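Long-range contacts in aerolysin-like protein (Bombina maxima, PDB 6LH8), which probably acts as an aerolysin-family pore-forming protein of the toad, or as the paralog that negatively regulates such a protein under oxidizing conditions: residues D45-N51 with E89-S95; R117-S123 with Y139-S145. All blocks are in the same frame, centred on the assembly; numbering follows the deposited sequence.

Contact 1: D45-N51 with E89-S95; sequences DRTITHN and ESYTELS
Strands 45-51 and 90-95 pair antiparallel, both extended, their axes 4.6 Å apart at 164°. Arg46 forms a hydrogen-bonded pair with Ser95 (N to O 3.0 Å, O to N 2.9 Å) and its all-trans side chain leads away, NE hydrogen-bonded to Gln144 O. Thr47 faces Leu94 in a non-hydrogen-bonded pair. Ile48 pairs with Glu93 (N to O 3.3 Å, O to N 2.8 Å). Thr49 and Thr92, both m, share a water 2.9 Å from each OG1. His50 (m) bonds Tyr91 (N to O 2.7 Å, O to N 2.8 Å); its NE2 donates to Glu93 OE1 (2.7 Å), a diagonal His-carboxylate bond on the face of Ile48, and its ND1 is hydrogen-bonded to Tyr139 OH. Glu93 OE1 also salt-bridges Arg73 NE. On the Thr49 face, Asn51 OD1 accepts from Ser90 OG (2.9 Å). These two strands form one edge of the elongated antiparallel sheet of an aerolysin-like protein: strand 90-100 is outermost within the chain, strand 133-154 flanks strand 41-53, and Leu74 covers Ile48.

Contact 2: R117-S123 with Y139-S145; sequences RNENITS and YICQSQS
The two arms of the hairpin formed by strands 110-130 and 133-154 meet here as extended antiparallel segments, 4.6 Å apart at 168°. Backbone hydrogen bonds set the register: Asn120 with Ser143 (N to O 2.9 Å, O to N 2.8 Å) and Thr122 with Cys141 (N to O 3.0 Å, O to N 2.8 Å). Near Ser145 the ladder changes: Ser145 N still reaches Asn118 O (2.9 Å), but Asn118 N donates to the side-chain Ser145 OG (2.8 Å), the serine being p. Arg117 NE forms a salt bridge to Glu119 OE2 (3.2 Å) within one strand, and Arg117 NH1 is hydrogen-bonded to the backbone Asp45 O. Apolar contact is slight, with Ile121 CG2 3.9 Å from Ile140 CG2. One water lies 2.8 Å from both Arg117 NH1 and Ser145 O, another 3.0 Å from Thr122 OG1 and 2.8 Å from Ser143 OG. The hairpin lies inside the five-stranded sheet, strand 4-28 bordering its first arm and strand 41-53 its second.

Both contacts are two-strand ladders of one antiparallel sheet, joined where strands 41-53 and 133-154 lie side by side; the centres of the two contacts lie about 10 Å apart. Contact 1 reaches the edge strand within the chain, whereas contact 2 pairs two interior strands. Yet contact 1 has more buried residues, three against two, and four exposed ones where contact 2 has none. Its buried polar pair, His50 and Glu93, faces the loop containing Arg73 and Leu74; contact 2 relies more on partly exposed polar side chains and waters. A probable hydrogen bond from His50 ND1 to Tyr139 OH (2.6 Å) connects the two.

Contact 1: D45-N51 with E89-S95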
ATOM      1  N   ASP A  45      -1.847   3.868  10.515  1.00 25.32           N
ATOM      2  CA  ASP A  45      -1.400   4.419   9.249  1.00 24.33           C
ATOM      3  C   ASP A  45      -1.430   3.325   8.191  1.00 27.26           C
ATOM      4  O   ASP A  45      -1.032   2.187   8.452  1.00 28.40           O
ATOM      5  CB  ASP A  45       0.011   4.986   9.377  1.00 25.78           C
ATOM      6  CG  ASP A  45       0.038   6.318  10.092  1.00 35.08           C
ATOM      7  OD1 ASP A  45      -1.046   6.898  10.336  1.00 34.13           O
ATOM      8  OD2 ASP A  45       1.148   6.785  10.403  1.00 44.01           O
ATOM      9  N   ARG A  46      -1.937   3.670   7.010  1.00 29.02           N
ATOM     10  CA  ARG A  46      -2.000   2.772   5.864  1.00 25.53           C
ATOM     11  C   ARG A  46      -1.309   3.461   4.698  1.00 26.84           C
ATOM     12  O   ARG A  46      -1.585   4.632   4.420  1.00 26.84           O
ATOM     13  CB  ARG A  46      -3.453   2.419   5.514  1.00 26.32           C
ATOM     14  CG  ARG A  46      -3.602   1.690   4.195  1.00 28.51           C
ATOM     15  CD  ARG A  46      -5.062   1.383   3.902  1.00 24.12           C
ATOM     16  NE  ARG A  46      -5.223   0.640   2.662  1.00 23.96           N
ATOM     17  CZ  ARG A  46      -6.372   0.529   2.014  1.00 29.96           C
ATOM     18  NH1 ARG A  46      -7.452   1.117   2.502  1.00 31.24           N
ATOM     19  NH2 ARG A  46      -6.440  -0.167   0.887  1.00 30.28           N
ATOM     20  N   THR A  47      -0.381   2.764   4.042  1.00 25.49           N
ATOM     21  CA  THR A  47       0.391   3.393   2.984  1.00 25.18           C
ATOM     22  C   THR A  47       0.384   2.550   1.723  1.00 24.51           C
ATOM     23  O   THR A  47       0.228   1.321   1.761  1.00 24.08           O
ATOM     24  CB  THR A  47       1.844   3.629   3.386  1.00 24.08           C
ATOM     25  OG1 THR A  47       2.468   2.369   3.637  1.00 26.62           O
ATOM     26  CG2 THR A  47       1.927   4.498   4.643  1.00 26.38           C
ATOM     27  N   ILE A  48       0.559   3.244   0.605  1.00 21.95           N
ATOM     28  CA  ILE A  48       0.912   2.643  -0.671  1.00 22.63           C
ATOM     29  C   ILE A  48       2.132   3.399  -1.173  1.00 24.74           C
ATOM     30  O   ILE A  48       2.128   4.632  -1.201  1.00 24.57           O
ATOM     31  CB  ILE A  48      -0.236   2.727  -1.694  1.00 24.57           C
ATOM     32  CG1 ILE A  48      -1.483   1.996  -1.184  1.00 24.08           C
ATOM     33  CG2 ILE A  48       0.229   2.198  -3.045  1.00 24.83           C
ATOM     34  CD1 ILE A  48      -2.667   2.025  -2.164  1.00 26.23           C
ATOM     35  N   THR A  49       3.177   2.683  -1.544  1.00 20.87           N
ATOM     36  CA  THR A  49       4.384   3.334  -2.031  1.00 20.56           C
ATOM     37  C   THR A  49       4.560   3.022  -3.509  1.00 21.91           C
ATOM     38  O   THR A  49       4.514   1.853  -3.906  1.00 21.85           O
ATOM     39  CB  THR A  49       5.605   2.906  -1.228  1.00 24.46           C
ATOM     40  OG1 THR A  49       5.454   3.362   0.128  1.00 28.02           O
ATOM     41  CG2 THR A  49       6.869   3.535  -1.809  1.00 24.78           C
ATOM     42  N   HIS A  50       4.759   4.066  -4.311  1.00 19.57           N
ATOM     43  CA  HIS A  50       4.929   3.945  -5.756  1.00 19.01           C
ATOM     44  C   HIS A  50       6.360   4.291  -6.137  1.00 24.59           C
ATOM     45  O   HIS A  50       6.858   5.355  -5.769  1.00 21.05           O
ATOM     46  CB  HIS A  50       3.964   4.875  -6.487  1.00 22.60           C
ATOM     47  CG  HIS A  50       2.531   4.687  -6.089  1.00 24.20           C
ATOM     48  ND1 HIS A  50       1.729   3.706  -6.627  1.00 22.71           N
ATOM     49  CD2 HIS A  50       1.764   5.362  -5.198  1.00 26.35           C
ATOM     50  CE1 HIS A  50       0.523   3.786  -6.086  1.00 23.96           C
ATOM     51  NE2 HIS A  50       0.518   4.788  -5.225  1.00 23.97           N
ATOM     52  N   ASN A  51       7.002   3.423  -6.917  1.00 20.77           N
ATOM     53  CA  ASN A  51       8.392   3.625  -7.297  1.00 20.24           C
ATOM     54  C   ASN A  51       8.564   3.445  -8.794  1.00 19.15           C
ATOM     55  O   ASN A  51       7.854   2.663  -9.423  1.00 20.96           O
ATOM     56  CB  ASN A  51       9.303   2.637  -6.571  1.00 23.03           C
ATOM     57  CG  ASN A  51       8.980   2.545  -5.103  1.00 29.91           C
ATOM     58  OD1 ASN A  51       9.593   3.237  -4.303  1.00 29.94           O
ATOM     59  ND2 ASN A  51       7.980   1.708  -4.741  1.00 26.03           N
ATOM     60  N   GLU A  89      11.908   9.537  -7.393  1.00 20.92           N
ATOM     61  CA  GLU A  89      11.596   8.233  -7.971  1.00 20.12           C
ATOM     62  C   GLU A  89      10.715   7.383  -7.071  1.00 23.10           C
ATOM     63  O   GLU A  89      10.456   6.219  -7.396  1.00 22.05           O
ATOM     64  CB  GLU A  89      12.893   7.484  -8.302  1.00 19.73           C
ATOM     65  CG  GLU A  89      13.644   8.144  -9.433  1.00 21.34           C
ATOM     66  CD  GLU A  89      15.096   7.749  -9.534  1.00 24.75           C
ATOM     67  OE1 GLU A  89      15.557   6.894  -8.736  1.00 24.17           O
ATOM     68  OE2 GLU A  89      15.780   8.316 -10.414  1.00 21.64           O
ATOM     69  N   SER A  90      10.241   7.936  -5.962  1.00 21.19           N
ATOM     70  CA  SER A  90       9.368   7.222  -5.043  1.00 24.08           C
ATOM     71  C   SER A  90       8.353   8.198  -4.478  1.00 27.03           C
ATOM     72  O   SER A  90       8.705   9.328  -4.135  1.00 24.71           O
ATOM     73  CB  SER A  90      10.171   6.580  -3.906  1.00 23.86           C
ATOM     74  OG  SER A  90       9.322   5.866  -3.017  1.00 30.67           O
ATOM     75  N   TYR A  91       7.099   7.760  -4.381  1.00 21.47           N
ATOM     76  CA  TYR A  91       6.027   8.562  -3.813  1.00 24.20           C
ATOM     77  C   TYR A  91       5.180   7.680  -2.902  1.00 23.89           C
ATOM     78  O   TYR A  91       4.848   6.552  -3.270  1.00 23.62           O
ATOM     79  CB  TYR A  91       5.188   9.180  -4.939  1.00 24.63           C
ATOM     80  CG  TYR A  91       3.998   9.970  -4.469  1.00 26.09           C
ATOM     81  CD1 TYR A  91       4.132  11.299  -4.104  1.00 35.78           C
ATOM     82  CD2 TYR A  91       2.748   9.385  -4.372  1.00 30.94           C
ATOM     83  CE1 TYR A  91       3.055  12.026  -3.665  1.00 34.35           C
ATOM     84  CE2 TYR A  91       1.662  10.101  -3.931  1.00 29.77           C
ATOM     85  CZ  TYR A  91       1.818  11.427  -3.584  1.00 38.39           C
ATOM     86  OH  TYR A  91       0.731  12.155  -3.146  1.00 40.65           O
ATOM     87  N   THR A  92       4.826   8.190  -1.717  1.00 24.59           N
ATOM     88  CA  THR A  92       4.075   7.422  -0.727  1.00 23.73           C
ATOM     89  C   THR A  92       2.730   8.091  -0.476  1.00 27.33           C
ATOM     90  O   THR A  92       2.676   9.278  -0.139  1.00 30.18           O
ATOM     91  CB  THR A  92       4.855   7.305   0.583  1.00 25.53           C
ATOM     92  OG1 THR A  92       6.107   6.655   0.342  1.00 29.20           O
ATOM     93  CG2 THR A  92       4.073   6.512   1.614  1.00 27.23           C
ATOM     94  N   GLU A  93       1.656   7.336  -0.649  1.00 27.01           N
ATOM     95  CA  GLU A  93       0.340   7.753  -0.200  1.00 28.35           C
ATOM     96  C   GLU A  93       0.141   7.315   1.246  1.00 30.21           C
ATOM     97  O   GLU A  93       0.727   6.331   1.707  1.00 27.86           O
ATOM     98  CB  GLU A  93      -0.757   7.156  -1.079  1.00 29.96           C
ATOM     99  CG  GLU A  93      -0.660   7.495  -2.551  1.00 32.21           C
ATOM    100  CD  GLU A  93      -1.840   6.967  -3.346  1.00 37.81           C
ATOM    101  OE1 GLU A  93      -1.626   6.066  -4.187  1.00 35.24           O
ATOM    102  OE2 GLU A  93      -2.982   7.441  -3.130  1.00 38.37           O
ATOM    103  N   LEU A  94      -0.685   8.064   1.968  1.00 29.40           N
ATOM    104  CA  LEU A  94      -0.943   7.771   3.371  1.00 32.29           C
ATOM    105  C   LEU A  94      -2.407   8.053   3.674  1.00 33.88           C
ATOM    106  O   LEU A  94      -2.949   9.081   3.253  1.00 32.11           O
ATOM    107  CB  LEU A  94      -0.027   8.598   4.284  1.00 32.00           C
ATOM    108  CG  LEU A  94      -0.233   8.531   5.798  1.00 37.14           C
ATOM    109  CD1 LEU A  94      -0.033   7.119   6.310  1.00 34.15           C
ATOM    110  CD2 LEU A  94       0.720   9.487   6.493  1.00 38.42           C
ATOM    111  N   SER A  95      -3.058   7.125   4.370  1.00 29.66           N
ATOM    112  CA  SER A  95      -4.404   7.377   4.858  1.00 28.18           C
ATOM    113  C   SER A  95      -4.513   6.877   6.292  1.00 32.34           C
ATOM    114  O   SER A  95      -3.662   6.131   6.780  1.00 30.12           O
ATOM    115  CB  SER A  95      -5.479   6.728   3.970  1.00 35.57           C
ATOM    116  OG  SER A  95      -5.443   5.315   4.036  1.00 37.95           O
TER
HETATM  117  O   HOH W   1       7.278   4.551   1.997  1.00 43.04           O

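Contact 2: R117-S123 with Y139-S145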
ATOM      1  N   ARG A 117      -3.697  -7.348   7.995  1.00 19.78           N
ATOM      2  CA  ARG A 117      -3.929  -6.692   6.711  1.00 19.01           C
ATOM      3  C   ARG A 117      -3.099  -7.371   5.633  1.00 22.14           C
ATOM      4  O   ARG A 117      -2.068  -7.988   5.912  1.00 22.83           O
ATOM      5  CB  ARG A 117      -3.621  -5.192   6.763  1.00 21.61           C
ATOM      6  CG  ARG A 117      -2.189  -4.825   6.977  1.00 20.82           C
ATOM      7  CD  ARG A 117      -2.012  -3.295   6.963  1.00 23.47           C
ATOM      8  NE  ARG A 117      -0.741  -2.899   7.570  1.00 24.40           N
ATOM      9  CZ  ARG A 117      -0.486  -1.685   8.051  1.00 23.06           C
ATOM     10  NH1 ARG A 117      -1.417  -0.733   8.008  1.00 23.04           N
ATOM     11  NH2 ARG A 117       0.704  -1.418   8.570  1.00 29.66           N
ATOM     12  N   ASN A 118      -3.560  -7.239   4.393  1.00 20.30           N
ATOM     13  CA  ASN A 118      -2.800  -7.715   3.243  1.00 21.54           C
ATOM     14  C   ASN A 118      -1.711  -6.713   2.909  1.00 24.16           C
ATOM     15  O   ASN A 118      -1.921  -5.502   2.989  1.00 22.60           O
ATOM     16  CB  ASN A 118      -3.702  -7.897   2.016  1.00 24.09           C
ATOM     17  CG  ASN A 118      -4.741  -8.998   2.195  1.00 34.27           C
ATOM     18  OD1 ASN A 118      -4.497 -10.004   2.861  1.00 38.38           O
ATOM     19  ND2 ASN A 118      -5.906  -8.812   1.578  1.00 40.20           N
ATOM     20  N   GLU A 119      -0.532  -7.222   2.574  1.00 20.61           N
ATOM     21  CA  GLU A 119       0.565  -6.387   2.108  1.00 19.12           C
ATOM     22  C   GLU A 119       1.090  -7.030   0.834  1.00 23.54           C
ATOM     23  O   GLU A 119       1.339  -8.239   0.805  1.00 22.69           O
ATOM     24  CB  GLU A 119       1.650  -6.235   3.188  1.00 22.24           C
ATOM     25  CG  GLU A 119       1.109  -5.586   4.470  1.00 22.61           C
ATOM     26  CD  GLU A 119       2.198  -5.096   5.405  1.00 31.53           C
ATOM     27  OE1 GLU A 119       3.380  -5.397   5.150  1.00 29.84           O
ATOM     28  OE2 GLU A 119       1.866  -4.434   6.412  1.00 32.80           O
ATOM     29  N   ASN A 120       1.194  -6.243  -0.230  1.00 20.88           N
ATOM     30  CA  ASN A 120       1.492  -6.798  -1.544  1.00 23.91           C
ATOM     31  C   ASN A 120       2.535  -5.950  -2.249  1.00 26.47           C
ATOM     32  O   ASN A 120       2.488  -4.720  -2.182  1.00 23.09           O
ATOM     33  CB  ASN A 120       0.245  -6.861  -2.436  1.00 24.24           C
ATOM     34  CG  ASN A 120      -0.798  -7.830  -1.931  1.00 34.07           C
ATOM     35  OD1 ASN A 120      -0.813  -9.001  -2.323  1.00 39.45           O
ATOM     36  ND2 ASN A 120      -1.706  -7.341  -1.089  1.00 33.87           N
ATOM     37  N   ILE A 121       3.453  -6.601  -2.955  1.00 20.52           N
ATOM     38  CA  ILE A 121       4.343  -5.913  -3.889  1.00 19.01           C
ATOM     39  C   ILE A 121       4.009  -6.386  -5.297  1.00 19.24           C
ATOM     40  O   ILE A 121       3.929  -7.589  -5.552  1.00 20.82           O
ATOM     41  CB  ILE A 121       5.828  -6.146  -3.557  1.00 24.52           C
ATOM     42  CG1 ILE A 121       6.154  -5.618  -2.155  1.00 25.06           C
ATOM     43  CG2 ILE A 121       6.715  -5.433  -4.571  1.00 24.16           C
ATOM     44  CD1 ILE A 121       7.519  -6.050  -1.650  1.00 31.12           C
ATOM     45  N   THR A 122       3.786  -5.438  -6.203  1.00 18.25           N
ATOM     46  CA  THR A 122       3.594  -5.748  -7.613  1.00 19.36           C
ATOM     47  C   THR A 122       4.498  -4.835  -8.425  1.00 20.07           C
ATOM     48  O   THR A 122       4.931  -3.784  -7.952  1.00 20.96           O
ATOM     49  CB  THR A 122       2.139  -5.564  -8.053  1.00 24.72           C
ATOM     50  OG1 THR A 122       1.713  -4.215  -7.768  1.00 26.07           O
ATOM     51  CG2 THR A 122       1.233  -6.561  -7.331  1.00 23.10           C
ATOM     52  N   SER A 123       4.814  -5.259  -9.645  1.00 19.32           N
ATOM     53  CA  SER A 123       5.696  -4.471 -10.497  1.00 18.24           C
ATOM     54  C   SER A 123       5.260  -4.657 -11.946  1.00 21.12           C
ATOM     55  O   SER A 123       4.662  -5.677 -12.294  1.00 19.71           O
ATOM     56  CB  SER A 123       7.165  -4.870 -10.305  1.00 21.16           C
ATOM     57  OG  SER A 123       7.359  -6.265 -10.500  1.00 21.94           O
ATOM     58  N   TYR A 139       7.907  -0.150 -12.878  1.00 16.41           N
ATOM     59  CA  TYR A 139       7.107   0.449 -11.816  1.00 18.07           C
ATOM     60  C   TYR A 139       6.923  -0.582 -10.715  1.00 17.62           C
ATOM     61  O   TYR A 139       6.721  -1.764 -11.000  1.00 17.74           O
ATOM     62  CB  TYR A 139       5.741   0.900 -12.364  1.00 17.42           C
ATOM     63  CG  TYR A 139       4.690   1.117 -11.293  1.00 18.45           C
ATOM     64  CD1 TYR A 139       4.673   2.292 -10.534  1.00 18.59           C
ATOM     65  CD2 TYR A 139       3.715   0.151 -11.036  1.00 18.60           C
ATOM     66  CE1 TYR A 139       3.704   2.488  -9.533  1.00 18.46           C
ATOM     67  CE2 TYR A 139       2.748   0.341 -10.045  1.00 21.19           C
ATOM     68  CZ  TYR A 139       2.749   1.510  -9.301  1.00 21.54           C
ATOM     69  OH  TYR A 139       1.784   1.702  -8.322  1.00 21.69           O
ATOM     70  N   ILE A 140       7.026  -0.142  -9.463  1.00 18.37           N
ATOM     71  CA  ILE A 140       6.868  -1.010  -8.300  1.00 18.16           C
ATOM     72  C   ILE A 140       5.852  -0.374  -7.362  1.00 19.05           C
ATOM     73  O   ILE A 140       5.942   0.823  -7.051  1.00 21.14           O
ATOM     74  CB  ILE A 140       8.204  -1.233  -7.557  1.00 18.73           C
ATOM     75  CG1 ILE A 140       9.280  -1.817  -8.485  1.00 19.14           C
ATOM     76  CG2 ILE A 140       7.991  -2.148  -6.355  1.00 21.76           C
ATOM     77  CD1 ILE A 140      10.697  -1.698  -7.924  1.00 24.90           C
ATOM     78  N   CYS A 141       4.883  -1.177  -6.921  1.00 19.21           N
ATOM     79  CA  CYS A 141       3.844  -0.767  -5.985  1.00 17.90           C
ATOM     80  C   CYS A 141       3.966  -1.606  -4.718  1.00 21.66           C
ATOM     81  O   CYS A 141       3.878  -2.830  -4.775  1.00 21.93           O
ATOM     82  CB  CYS A 141       2.448  -0.959  -6.590  1.00 19.32           C
ATOM     83  SG  CYS A 141       1.158  -0.319  -5.494  1.00 25.43           S
ATOM     84  N   GLN A 142       4.185  -0.959  -3.585  1.00 20.05           N
ATOM     85  CA  GLN A 142       4.185  -1.629  -2.280  1.00 20.50           C
ATOM     86  C   GLN A 142       2.932  -1.163  -1.562  1.00 22.31           C
ATOM     87  O   GLN A 142       2.889  -0.034  -1.069  1.00 23.69           O
ATOM     88  CB  GLN A 142       5.432  -1.289  -1.479  1.00 21.76           C
ATOM     89  CG  GLN A 142       6.676  -1.960  -2.001  1.00 30.53           C
ATOM     90  CD  GLN A 142       7.831  -1.011  -2.195  1.00 37.52           C
ATOM     91  OE1 GLN A 142       7.686   0.212  -2.088  1.00 35.19           O
ATOM     92  NE2 GLN A 142       9.000  -1.571  -2.494  1.00 42.38           N
ATOM     93  N   SER A 143       1.914  -2.024  -1.509  1.00 21.22           N
ATOM     94  CA  SER A 143       0.607  -1.622  -0.999  1.00 24.17           C
ATOM     95  C   SER A 143       0.237  -2.343   0.294  1.00 24.61           C
ATOM     96  O   SER A 143       0.672  -3.468   0.563  1.00 23.94           O
ATOM     97  CB  SER A 143      -0.508  -1.848  -2.039  1.00 24.86           C
ATOM     98  OG  SER A 143      -0.425  -3.142  -2.601  1.00 33.21           O
ATOM     99  N   GLN A 144      -0.583  -1.661   1.091  1.00 24.37           N
ATOM    100  CA  GLN A 144      -1.177  -2.196   2.305  1.00 23.48           C
ATOM    101  C   GLN A 144      -2.688  -2.057   2.201  1.00 22.55           C
ATOM    102  O   GLN A 144      -3.190  -1.005   1.788  1.00 23.82           O
ATOM    103  CB  GLN A 144      -0.685  -1.447   3.553  1.00 22.92           C
ATOM    104  CG  GLN A 144       0.831  -1.355   3.715  1.00 27.25           C
ATOM    105  CD  GLN A 144       1.223  -0.594   4.965  1.00 28.47           C
ATOM    106  OE1 GLN A 144       0.510   0.311   5.400  1.00 27.61           O
ATOM    107  NE2 GLN A 144       2.363  -0.958   5.556  1.00 29.44           N
ATOM    108  N   SER A 145      -3.410  -3.108   2.566  1.00 22.71           N
ATOM    109  CA  SER A 145      -4.862  -3.072   2.596  1.00 24.55           C
ATOM    110  C   SER A 145      -5.368  -2.479   3.910  1.00 25.37           C
ATOM    111  O   SER A 145      -4.603  -2.202   4.836  1.00 22.72           O
ATOM    112  CB  SER A 145      -5.430  -4.474   2.427  1.00 23.13           C
ATOM    113  OG  SER A 145      -5.377  -5.179   3.666  1.00 25.70           O
TER
HETATM  114  O   HOH W   2      -4.068  -0.542   7.026  1.00 23.38           O
HETATM  115  O   HOH W   3      -2.513  -4.701  -0.357  1.00 25.78           O
HETATM  116  O   HOH W   4       0.872  -3.924  -4.939  1.00 26.58           O